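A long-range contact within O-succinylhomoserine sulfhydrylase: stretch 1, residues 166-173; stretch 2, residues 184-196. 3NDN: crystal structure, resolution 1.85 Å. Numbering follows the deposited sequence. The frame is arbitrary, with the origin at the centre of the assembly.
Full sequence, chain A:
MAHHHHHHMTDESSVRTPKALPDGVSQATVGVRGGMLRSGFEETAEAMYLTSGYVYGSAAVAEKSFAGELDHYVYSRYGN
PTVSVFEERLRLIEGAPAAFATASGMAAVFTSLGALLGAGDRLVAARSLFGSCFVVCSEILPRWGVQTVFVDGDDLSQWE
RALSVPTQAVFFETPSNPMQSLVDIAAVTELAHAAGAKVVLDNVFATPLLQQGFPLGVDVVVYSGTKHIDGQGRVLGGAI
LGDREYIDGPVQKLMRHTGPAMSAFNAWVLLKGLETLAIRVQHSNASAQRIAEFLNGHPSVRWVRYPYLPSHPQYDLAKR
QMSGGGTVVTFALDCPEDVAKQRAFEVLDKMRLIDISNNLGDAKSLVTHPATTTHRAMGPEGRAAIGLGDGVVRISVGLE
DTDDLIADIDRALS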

ATOM      1  N   PRO A 166      18.834  44.718  12.238  1.00 50.29           N
ATOM      2  CA  PRO A 166      18.490  43.856  11.086  1.00 48.88           C
ATOM      3  C   PRO A 166      18.509  42.362  11.407  1.00 47.51           C
ATOM      4  O   PRO A 166      19.438  41.877  12.064  1.00 47.21           O
ATOM      5  CB  PRO A 166      19.559  44.197  10.043  1.00 49.47           C
ATOM      6  CG  PRO A 166      19.934  45.638  10.367  1.00 51.30           C
ATOM      7  CD  PRO A 166      19.816  45.762  11.870  1.00 51.38           C
ATOM      8  N   THR A 167      17.479  41.660  10.931  1.00 45.74           N
ATOM      9  CA  THR A 167      17.211  40.252  11.260  1.00 44.03           C
ATOM     10  C   THR A 167      16.754  39.510   9.982  1.00 42.79           C
ATOM     11  O   THR A 167      16.133  40.123   9.097  1.00 42.12           O
ATOM     12  CB  THR A 167      16.151  40.177  12.410  1.00 44.29           C
ATOM     13  OG1 THR A 167      16.663  40.859  13.570  1.00 44.21           O
ATOM     14  CG2 THR A 167      15.777  38.735  12.789  1.00 43.24           C
ATOM     15  N   GLN A 168      17.083  38.216   9.875  1.00 41.48           N
ATOM     16  CA  GLN A 168      16.709  37.401   8.702  1.00 40.40           C
ATOM     17  C   GLN A 168      15.416  36.577   8.881  1.00 39.31           C
ATOM     18  O   GLN A 168      14.608  36.485   7.951  1.00 39.10           O
ATOM     19  CB  GLN A 168      17.868  36.480   8.274  1.00 40.58           C
ATOM     20  CG  GLN A 168      18.928  37.147   7.392  1.00 41.01           C
ATOM     21  CD  GLN A 168      19.814  38.114   8.172  1.00 42.00           C
ATOM     22  OE1 GLN A 168      20.322  37.779   9.249  1.00 41.80           O
ATOM     23  NE2 GLN A 168      19.988  39.322   7.640  1.00 42.99           N
ATOM     24  N   ALA A 169      15.223  35.994  10.066  1.00 38.29           N
ATOM     25  CA  ALA A 169      14.051  35.140  10.329  1.00 37.69           C
ATOM     26  C   ALA A 169      13.479  35.292  11.737  1.00 37.16           C
ATOM     27  O   ALA A 169      14.205  35.610  12.675  1.00 37.22           O
ATOM     28  CB  ALA A 169      14.371  33.663  10.033  1.00 36.54           C
ATOM     29  N   VAL A 170      12.164  35.071  11.846  1.00 36.55           N
ATOM     30  CA  VAL A 170      11.424  34.983  13.110  1.00 35.96           C
ATOM     31  C   VAL A 170      10.645  33.639  13.119  1.00 35.74           C
ATOM     32  O   VAL A 170      10.017  33.284  12.112  1.00 35.47           O
ATOM     33  CB  VAL A 170      10.454  36.186  13.250  1.00 36.59           C
ATOM     34  CG1 VAL A 170       9.335  35.918  14.274  1.00 36.67           C
ATOM     35  CG2 VAL A 170      11.238  37.482  13.620  1.00 36.32           C
ATOM     36  N   PHE A 171      10.695  32.897  14.229  1.00 35.39           N
ATOM     37  CA  PHE A 171       9.973  31.599  14.346  1.00 35.01           C
ATOM     38  C   PHE A 171       9.199  31.501  15.678  1.00 35.11           C
ATOM     39  O   PHE A 171       9.765  31.780  16.728  1.00 35.06           O
ATOM     40  CB  PHE A 171      10.966  30.425  14.235  1.00 34.48           C
ATOM     41  CG  PHE A 171      10.323  29.048  14.349  1.00 34.65           C
ATOM     42  CD1 PHE A 171       9.545  28.539  13.319  1.00 34.64           C
ATOM     43  CD2 PHE A 171      10.480  28.279  15.502  1.00 35.87           C
ATOM     44  CE1 PHE A 171       8.932  27.272  13.426  1.00 35.04           C
ATOM     45  CE2 PHE A 171       9.881  27.005  15.614  1.00 37.09           C
ATOM     46  CZ  PHE A 171       9.104  26.507  14.570  1.00 34.44           C
ATOM     47  N   PHE A 172       7.919  31.097  15.633  1.00 34.26           N
ATOM     48  CA  PHE A 172       7.144  30.781  16.855  1.00 34.38           C
ATOM     49  C   PHE A 172       5.978  29.806  16.572  1.00 33.95           C
ATOM     50  O   PHE A 172       5.608  29.618  15.411  1.00 33.19           O
ATOM     51  CB  PHE A 172       6.619  32.055  17.563  1.00 34.50           C
ATOM     52  CG  PHE A 172       5.687  32.921  16.714  1.00 34.68           C
ATOM     53  CD1 PHE A 172       4.314  32.677  16.676  1.00 33.24           C
ATOM     54  CD2 PHE A 172       6.190  34.006  15.989  1.00 34.91           C
ATOM     55  CE1 PHE A 172       3.449  33.475  15.898  1.00 34.99           C
ATOM     56  CE2 PHE A 172       5.343  34.817  15.204  1.00 34.58           C
ATOM     57  CZ  PHE A 172       3.961  34.555  15.156  1.00 33.07           C
ATOM     58  N   GLU A 173       5.443  29.195  17.637  1.00 34.17           N
ATOM     59  CA  GLU A 173       4.185  28.418  17.616  1.00 34.78           C
ATOM     60  C   GLU A 173       3.138  29.154  18.455  1.00 34.85           C
ATOM     61  O   GLU A 173       3.489  29.771  19.469  1.00 35.22           O
ATOM     62  CB  GLU A 173       4.369  27.033  18.257  1.00 34.78           C
ATOM     63  CG  GLU A 173       5.426  26.120  17.628  1.00 37.96           C
ATOM     64  CD  GLU A 173       5.885  25.003  18.580  1.00 43.08           C
ATOM     65  OE1 GLU A 173       5.093  24.588  19.471  1.00 45.15           O
ATOM     66  OE2 GLU A 173       7.043  24.542  18.439  1.00 43.02           O
ATOM     67  N   ASP A 184       0.890  37.179  19.774  1.00 36.54           N
ATOM     68  CA  ASP A 184       0.059  38.106  18.977  1.00 36.73           C
ATOM     69  C   ASP A 184       0.592  38.163  17.528  1.00 36.26           C
ATOM     70  O   ASP A 184       1.570  38.867  17.262  1.00 36.47           O
ATOM     71  CB  ASP A 184       0.087  39.510  19.622  1.00 37.75           C
ATOM     72  CG  ASP A 184      -0.996  40.460  19.086  1.00 39.22           C
ATOM     73  OD1 ASP A 184      -1.318  40.445  17.886  1.00 39.05           O
ATOM     74  OD2 ASP A 184      -1.501  41.289  19.877  1.00 41.93           O
ATOM     75  N   ILE A 185      -0.043  37.441  16.603  1.00 35.08           N
ATOM     76  CA  ILE A 185       0.515  37.283  15.228  1.00 35.03           C
ATOM     77  C   ILE A 185       0.687  38.624  14.475  1.00 35.96           C
ATOM     78  O   ILE A 185       1.780  38.917  13.976  1.00 36.26           O
ATOM     79  CB  ILE A 185      -0.283  36.247  14.367  1.00 34.49           C
ATOM     80  CG1 ILE A 185      -0.264  34.854  15.011  1.00 32.74           C
ATOM     81  CG2 ILE A 185       0.260  36.160  12.914  1.00 34.38           C
ATOM     82  CD1 ILE A 185      -1.320  33.874  14.405  1.00 33.98           C
ATOM     83  N   ALA A 186      -0.375  39.432  14.398  1.00 36.44           N
ATOM     84  CA  ALA A 186      -0.304  40.718  13.676  1.00 37.43           C
ATOM     85  C   ALA A 186       0.736  41.692  14.257  1.00 38.24           C
ATOM     86  O   ALA A 186       1.445  42.364  13.509  1.00 39.12           O
ATOM     87  CB  ALA A 186      -1.671  41.387  13.591  1.00 37.53           C
ATOM     88  N   ALA A 187       0.821  41.773  15.584  1.00 38.46           N
ATOM     89  CA  ALA A 187       1.765  42.696  16.220  1.00 38.67           C
ATOM     90  C   ALA A 187       3.227  42.249  16.031  1.00 38.67           C
ATOM     91  O   ALA A 187       4.103  43.072  15.757  1.00 38.98           O
ATOM     92  CB  ALA A 187       1.419  42.881  17.696  1.00 38.88           C
ATOM     93  N   VAL A 188       3.488  40.949  16.160  1.00 37.28           N
ATOM     94  CA  VAL A 188       4.848  40.433  15.960  1.00 37.24           C
ATOM     95  C   VAL A 188       5.274  40.559  14.483  1.00 37.31           C
ATOM     96  O   VAL A 188       6.422  40.912  14.195  1.00 37.59           O
ATOM     97  CB  VAL A 188       5.005  38.973  16.480  1.00 36.71           C
ATOM     98  CG1 VAL A 188       6.334  38.354  16.020  1.00 36.93           C
ATOM     99  CG2 VAL A 188       4.884  38.945  18.006  1.00 36.24           C
ATOM    100  N   THR A 189       4.344  40.313  13.564  1.00 36.40           N
ATOM    101  CA  THR A 189       4.612  40.429  12.117  1.00 37.16           C
ATOM    102  C   THR A 189       5.016  41.881  11.731  1.00 38.22           C
ATOM    103  O   THR A 189       5.928  42.095  10.909  1.00 38.13           O
ATOM    104  CB  THR A 189       3.394  39.939  11.282  1.00 36.61           C
ATOM    105  OG1 THR A 189       3.209  38.525  11.476  1.00 36.43           O
ATOM    106  CG2 THR A 189       3.615  40.172   9.792  1.00 37.87           C
ATOM    107  N   GLU A 190       4.351  42.860  12.347  1.00 38.67           N
ATOM    108  CA  GLU A 190       4.656  44.275  12.115  1.00 39.77           C
ATOM    109  C   GLU A 190       6.106  44.609  12.528  1.00 40.22           C
ATOM    110  O   GLU A 190       6.839  45.219  11.746  1.00 40.96           O
ATOM    111  CB  GLU A 190       3.635  45.187  12.831  1.00 40.68           C
ATOM    112  N   LEU A 191       6.518  44.183  13.726  1.00 40.05           N
ATOM    113  CA  LEU A 191       7.901  44.388  14.216  1.00 40.59           C
ATOM    114  C   LEU A 191       8.960  43.654  13.395  1.00 40.41           C
ATOM    115  O   LEU A 191      10.080  44.153  13.241  1.00 40.60           O
ATOM    116  CB  LEU A 191       8.049  43.960  15.686  1.00 40.74           C
ATOM    117  CG  LEU A 191       7.281  44.681  16.798  1.00 41.76           C
ATOM    118  CD1 LEU A 191       7.293  43.836  18.067  1.00 40.81           C
ATOM    119  CD2 LEU A 191       7.838  46.099  17.079  1.00 42.79           C
ATOM    120  N   ALA A 192       8.620  42.455  12.909  1.00 39.42           N
ATOM    121  CA  ALA A 192       9.538  41.634  12.123  1.00 39.16           C
ATOM    122  C   ALA A 192       9.824  42.258  10.757  1.00 39.55           C
ATOM    123  O   ALA A 192      10.972  42.259  10.303  1.00 40.32           O
ATOM    124  CB  ALA A 192       8.976  40.202  11.948  1.00 38.47           C
ATOM    125  N   HIS A 193       8.790  42.800  10.114  1.00 39.40           N
ATOM    126  CA  HIS A 193       8.949  43.412   8.783  1.00 39.98           C
ATOM    127  C   HIS A 193       9.769  44.724   8.814  1.00 41.38           C
ATOM    128  O   HIS A 193      10.491  45.027   7.858  1.00 41.78           O
ATOM    129  CB  HIS A 193       7.598  43.585   8.081  1.00 39.86           C
ATOM    130  CG  HIS A 193       7.000  42.288   7.603  1.00 39.37           C
ATOM    131  ND1 HIS A 193       5.715  42.193   7.111  1.00 38.48           N
ATOM    132  CD2 HIS A 193       7.511  41.032   7.568  1.00 38.79           C
ATOM    133  CE1 HIS A 193       5.462  40.935   6.781  1.00 39.00           C
ATOM    134  NE2 HIS A 193       6.536  40.210   7.049  1.00 38.33           N
ATOM    135  N   ALA A 194       9.679  45.464   9.916  1.00 41.76           N
ATOM    136  CA  ALA A 194      10.502  46.671  10.107  1.00 43.61           C
ATOM    137  C   ALA A 194      11.992  46.330  10.269  1.00 44.05           C
ATOM    138  O   ALA A 194      12.859  47.140   9.930  1.00 45.23           O
ATOM    139  CB  ALA A 194       9.996  47.483  11.305  1.00 44.09           C
ATOM    140  N   ALA A 195      12.280  45.124  10.767  1.00 43.77           N
ATOM    141  CA  ALA A 195      13.655  44.609  10.872  1.00 43.76           C
ATOM    142  C   ALA A 195      14.167  43.875   9.616  1.00 43.37           C
ATOM    143  O   ALA A 195      15.303  43.381   9.608  1.00 43.85           O
ATOM    144  CB  ALA A 195      13.796  43.714  12.098  1.00 43.38           C
ATOM    145  N   GLY A 196      13.350  43.808   8.565  1.00 42.52           N
ATOM    146  CA  GLY A 196      13.740  43.102   7.326  1.00 41.89           C
ATOM    147  C   GLY A 196      13.600  41.576   7.346  1.00 40.87           C
ATOM    148  O   GLY A 196      14.051  40.894   6.416  1.00 41.11           O
TER

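Stretch 1 passes from a loop into a strand beginning at Ala-169, and stretch 2 is a helix from Ile-185 that ends close to Ala-195. The axes of strand 169-173 and helix 185-194 come within 9.4 Å of each other, and their N-to-C directions differ by 161°, so the two run nearly antiparallel. The spacing is not uniform along the pair. Pro-166 CA lies 4.9 Å from Ala-195 CA, Val-170 CA lies 7.0 Å from Ala-192 CA, and Phe-172 CA lies 9.4 Å from Ile-185 CA. The backbones therefore converge at the start of stretch 1 and the end of stretch 2, and larger side chains fill the wider end.

At the narrow end the contact is made by main-chain atoms. Thr-167 N donates to Ala-195 O at 3.1 Å, with an N-H...O angle of 161°, the one hydrogen bond between the stretches. The same oxygen receives a CA-H...O contact from Pro-166 CA at 3.5 Å, with an angle of 147° at the hydrogen. The contact falls at the end of the helix: Gly-196 is the first residue to leave helical phi/psi, with phi 80° and psi 9°, and belongs to a Schellman motif in which Gly-196 N donates to His-193 O at 3.2 Å. Positive phi by itself favours glycine. Thr-167 O sits 3.4 Å from Gly-196 C, but its 3.5 Å separation from Gly-196 O is an approach of two acceptors and not a bond.

The other helix end is held within its own stretch. Asp-184 occupies the N-cap position, and its OD1 accepts a weak capping bond from Ala-187 N at 3.4 Å, while Asp-184 O accepts from Val-188 N at 3.0 Å.

The side chains facing across the gap follow the periodicities of strand and helix. Val-170 and Phe-172, two residues apart, both direct their CA-to-CB bonds toward the helix, whereas Phe-171 between them is out of reach. On the helix, Val-188 and Ala-192 are four residues apart, about one turn, and both point toward the strand. Ala-195 does so too, its CB lying 4.3 Å from Thr-167 CB.

Val-170, with chi1 at 160° (t), meets both helix residues: CG2 lies 3.9 Å from Ala-192 CB and CG1 lies 4.2 Å from Val-188 CG1. Its two methyls thus reach successive turns, and the small side chain of Ala-192 suits the closer backbone spacing there. Phe-172, with chi1 at 60° (p), spans the wider part of the gap. Its CE2 lies 3.8 Å from Val-188 CG1, and its CE1 lies 4.1 Å from Ile-185 CG1, which approaches the ring edge near its plane. Val-188 CG1 consequently touches both strand side chains. These pairings are apolar and nondirectional, and all five residues are buried, so close packing and exclusion of water are the chemistry available to them. In all, the two stretches bury 345 Å², summed over both sides.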